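Local coordinates for protein Cas13d (uncultured Ruminococcus sp, PDB 6IV9) that binds CRISPR RNA and, through its two HEPN domains, carries out CRISPR RNA maturation and the cleavage of target RNA, at residues H616-R619 against N620-N624. The protein carries 2 engineered substitutions. Numbering follows the deposited sequence.
Sequences HGLR and NFITN. With nucleotides of chain B.
Asn620 and Arg619, neighbours in the first turn of helix 617-627, illustrate how an asparagine amide can be fixed in rotation by polar contacts at both its ends. Both NE and NH2 of Arg619 turn their N-H bonds on Asn620 OD1: NE at 3.2 Å, lying above the carbonyl plane, and NH2 at 3.1 Å, on a lone pair in that plane. With the carbonyl end thus engaged, the amide nitrogen faces the RNA. Asn620 ND2 donates to OP2 of A50 of chain B at 2.7 Å and, almost straight, to OP1 of A49 of chain B at 3.0 Å, so one amide joins two successive phosphates. Arg619 NH2 also comes within 3.3 Å of OP2 of A50 of chain B, where its positive charge would probably favour the phosphate.

Flat-group packing orients the arginine. Its chain leaves with CG anti to the backbone N (chi1 178°) and bends at chi3 (70°), laying the guanidinium over one face of the His616 ring, with NH1 3.6 Å above the ring plane. Were Arg619 replaced by an alanine, Asn620 OD1 is likely to lose both these donors and the His616 ring the group stacked over it, leaving the amide's rotation to its phosphate bonds alone.

Backbone bonds run from residue to residue four places on, beginning with Asn620 N to His616 O, and Thr623 OG1 adds a second donor to Arg619 O at 2.9 Å. Apolar contacts are looser: Leu618 CD1 meets Ile622 CG1 at 4.3 Å, while Ile622 and Phe621 pack against helices 581-591 and 713-760 respectively.

The flank of this first turn, with His616 at the N-cap, thus carries the side chains that meet the phosphates; the bonds go to phosphate oxygens and not to bases, consistent with recognition of the CRISPR RNA backbone rather than its sequence.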
loop_
_atom_site.group_PDB
_atom_site.type_symbol
_atom_site.label_atom_id
_atom_site.label_comp_id
_atom_site.label_asym_id
_atom_site.label_seq_id
_atom_site.Cartn_x
_atom_site.Cartn_y
_atom_site.Cartn_z
ATOM N N HIS A 616 16.897 11.524 -32.966
ATOM C CA HIS A 616 16.669 10.733 -31.724
ATOM C C HIS A 616 15.251 10.155 -31.641
ATOM O O HIS A 616 14.773 9.959 -30.538
ATOM C CB HIS A 616 17.028 11.559 -30.491
ATOM C CG HIS A 616 18.475 11.886 -30.396
ATOM N ND1 HIS A 616 19.443 10.927 -30.326
ATOM C CD2 HIS A 616 19.116 13.065 -30.370
ATOM C CE1 HIS A 616 20.617 11.497 -30.255
ATOM N NE2 HIS A 616 20.441 12.802 -30.284
ATOM N N GLY A 617 14.620 9.878 -32.768
ATOM C CA GLY A 617 13.234 9.401 -32.671
ATOM C C GLY A 617 13.109 8.097 -31.912
ATOM O O GLY A 617 12.266 8.020 -31.048
ATOM N N LEU A 618 13.956 7.129 -32.225
ATOM C CA LEU A 618 13.895 5.808 -31.567
ATOM C C LEU A 618 14.199 5.953 -30.074
ATOM O O LEU A 618 13.512 5.347 -29.282
ATOM C CB LEU A 618 14.878 4.870 -32.257
ATOM C CG LEU A 618 14.869 3.435 -31.760
ATOM C CD1 LEU A 618 13.477 2.849 -31.815
ATOM C CD2 LEU A 618 15.834 2.595 -32.549
ATOM N N ARG A 619 15.187 6.768 -29.727
ATOM C CA ARG A 619 15.524 6.954 -28.302
ATOM C C ARG A 619 14.303 7.541 -27.593
ATOM O O ARG A 619 13.947 7.063 -26.548
ATOM C CB ARG A 619 16.691 7.938 -28.190
ATOM C CG ARG A 619 17.120 8.273 -26.770
ATOM C CD ARG A 619 17.927 9.552 -26.718
ATOM N NE ARG A 619 17.137 10.732 -26.979
ATOM C CZ ARG A 619 17.612 11.960 -26.999
ATOM N NH1 ARG A 619 18.886 12.177 -26.751
ATOM N NH2 ARG A 619 16.817 12.970 -27.265
ATOM N N ASN A 620 13.692 8.540 -28.199
ATOM C CA ASN A 620 12.512 9.209 -27.611
ATOM C C ASN A 620 11.353 8.218 -27.494
ATOM O O ASN A 620 10.670 8.243 -26.500
ATOM C CB ASN A 620 12.161 10.466 -28.397
ATOM C CG ASN A 620 13.249 11.512 -28.312
ATOM O OD1 ASN A 620 14.098 11.458 -27.446
ATOM N ND2 ASN A 620 13.220 12.470 -29.208
ATOM N N PHE A 621 11.160 7.387 -28.506
ATOM C CA PHE A 621 10.050 6.410 -28.469
ATOM C C PHE A 621 10.254 5.441 -27.302
ATOM O O PHE A 621 9.323 5.205 -26.594
ATOM C CB PHE A 621 9.958 5.656 -29.793
ATOM C CG PHE A 621 8.875 4.612 -29.836
ATOM C CD1 PHE A 621 7.571 4.958 -30.120
ATOM C CD2 PHE A 621 9.156 3.288 -29.575
ATOM C CE1 PHE A 621 6.570 4.007 -30.148
ATOM C CE2 PHE A 621 8.154 2.339 -29.604
ATOM C CZ PHE A 621 6.869 2.700 -29.896
ATOM N N ILE A 622 11.460 4.919 -27.138
ATOM C CA ILE A 622 11.777 3.976 -26.032
ATOM C C ILE A 622 11.625 4.690 -24.685
ATOM O O ILE A 622 11.120 4.099 -23.760
ATOM C CB ILE A 622 13.187 3.386 -26.216
ATOM C CG1 ILE A 622 13.279 2.550 -27.490
ATOM C CG2 ILE A 622 13.610 2.576 -25.012
ATOM C CD1 ILE A 622 12.567 1.242 -27.386
ATOM N N THR A 623 12.093 5.925 -24.600
ATOM C CA THR A 623 11.974 6.667 -23.334
ATOM C C THR A 623 10.503 6.880 -22.973
ATOM O O THR A 623 10.136 6.578 -21.863
ATOM C CB THR A 623 12.637 8.042 -23.477
ATOM O OG1 THR A 623 14.024 7.856 -23.721
ATOM C CG2 THR A 623 12.426 8.910 -22.263
ATOM N N ASN A 624 9.702 7.377 -23.906
ATOM C CA ASN A 624 8.274 7.662 -23.634
ATOM C C ASN A 624 7.467 6.402 -23.333
ATOM O O ASN A 624 6.625 6.467 -22.479
ATOM C CB ASN A 624 7.585 8.315 -24.822
ATOM C CG ASN A 624 8.103 9.698 -25.113
ATOM O OD1 ASN A 624 8.999 10.169 -24.442
ATOM N ND2 ASN A 624 7.538 10.339 -26.112
ATOM P P A B 49 10.147 13.485 -30.482
ATOM O OP1 A B 49 11.047 12.680 -31.276
ATOM O OP2 A B 49 9.585 13.066 -29.128
ATOM O "O5'" A B 49 10.755 14.936 -30.161
ATOM C "C5'" A B 49 11.263 15.767 -31.233
ATOM C "C4'" A B 49 11.741 17.081 -30.682
ATOM O "O4'" A B 49 10.619 17.789 -30.122
ATOM C "C3'" A B 49 12.781 17.007 -29.556
ATOM O "O3'" A B 49 14.071 16.886 -30.129
ATOM C "C2'" A B 49 12.535 18.303 -28.803
ATOM O "O2'" A B 49 13.096 19.417 -29.457
ATOM C "C1'" A B 49 11.025 18.468 -28.959
ATOM N N9 A B 49 10.278 17.940 -27.834
ATOM C C8 A B 49 9.687 16.712 -27.659
ATOM N N7 A B 49 9.086 16.578 -26.503
ATOM C C5 A B 49 9.337 17.782 -25.859
ATOM C C6 A B 49 8.985 18.266 -24.589
ATOM N N6 A B 49 8.274 17.565 -23.702
ATOM N N1 A B 49 9.389 19.514 -24.255
ATOM C C2 A B 49 10.100 20.217 -25.146
ATOM N N3 A B 49 10.495 19.869 -26.368
ATOM C C4 A B 49 10.064 18.631 -26.670
ATOM P P A B 50 15.210 16.021 -29.438
ATOM O OP1 A B 50 16.305 15.842 -30.391
ATOM O OP2 A B 50 14.605 14.783 -28.869
ATOM O "O5'" A B 50 15.540 16.894 -28.163
ATOM C "C5'" A B 50 16.291 18.100 -28.284
ATOM C "C4'" A B 50 16.457 18.721 -26.925
ATOM O "O4'" A B 50 15.159 19.165 -26.454
ATOM C "C3'" A B 50 16.935 17.808 -25.795
ATOM O "O3'" A B 50 18.312 17.385 -25.789
ATOM C "C2'" A B 50 16.524 18.632 -24.573
ATOM O "O2'" A B 50 17.541 19.541 -24.204
ATOM C "C1'" A B 50 15.192 19.255 -25.043
ATOM N N9 A B 50 14.029 18.546 -24.505
ATOM C C8 A B 50 13.428 17.405 -24.980
ATOM N N7 A B 50 12.449 16.969 -24.224
ATOM C C5 A B 50 12.410 17.878 -23.173
ATOM C C6 A B 50 11.592 17.975 -22.037
ATOM N N6 A B 50 10.612 17.116 -21.760
ATOM N N1 A B 50 11.819 18.999 -21.184
ATOM C C2 A B 50 12.806 19.860 -21.461
ATOM N N3 A B 50 13.644 19.873 -22.495
ATOM C C4 A B 50 13.387 18.846 -23.327
#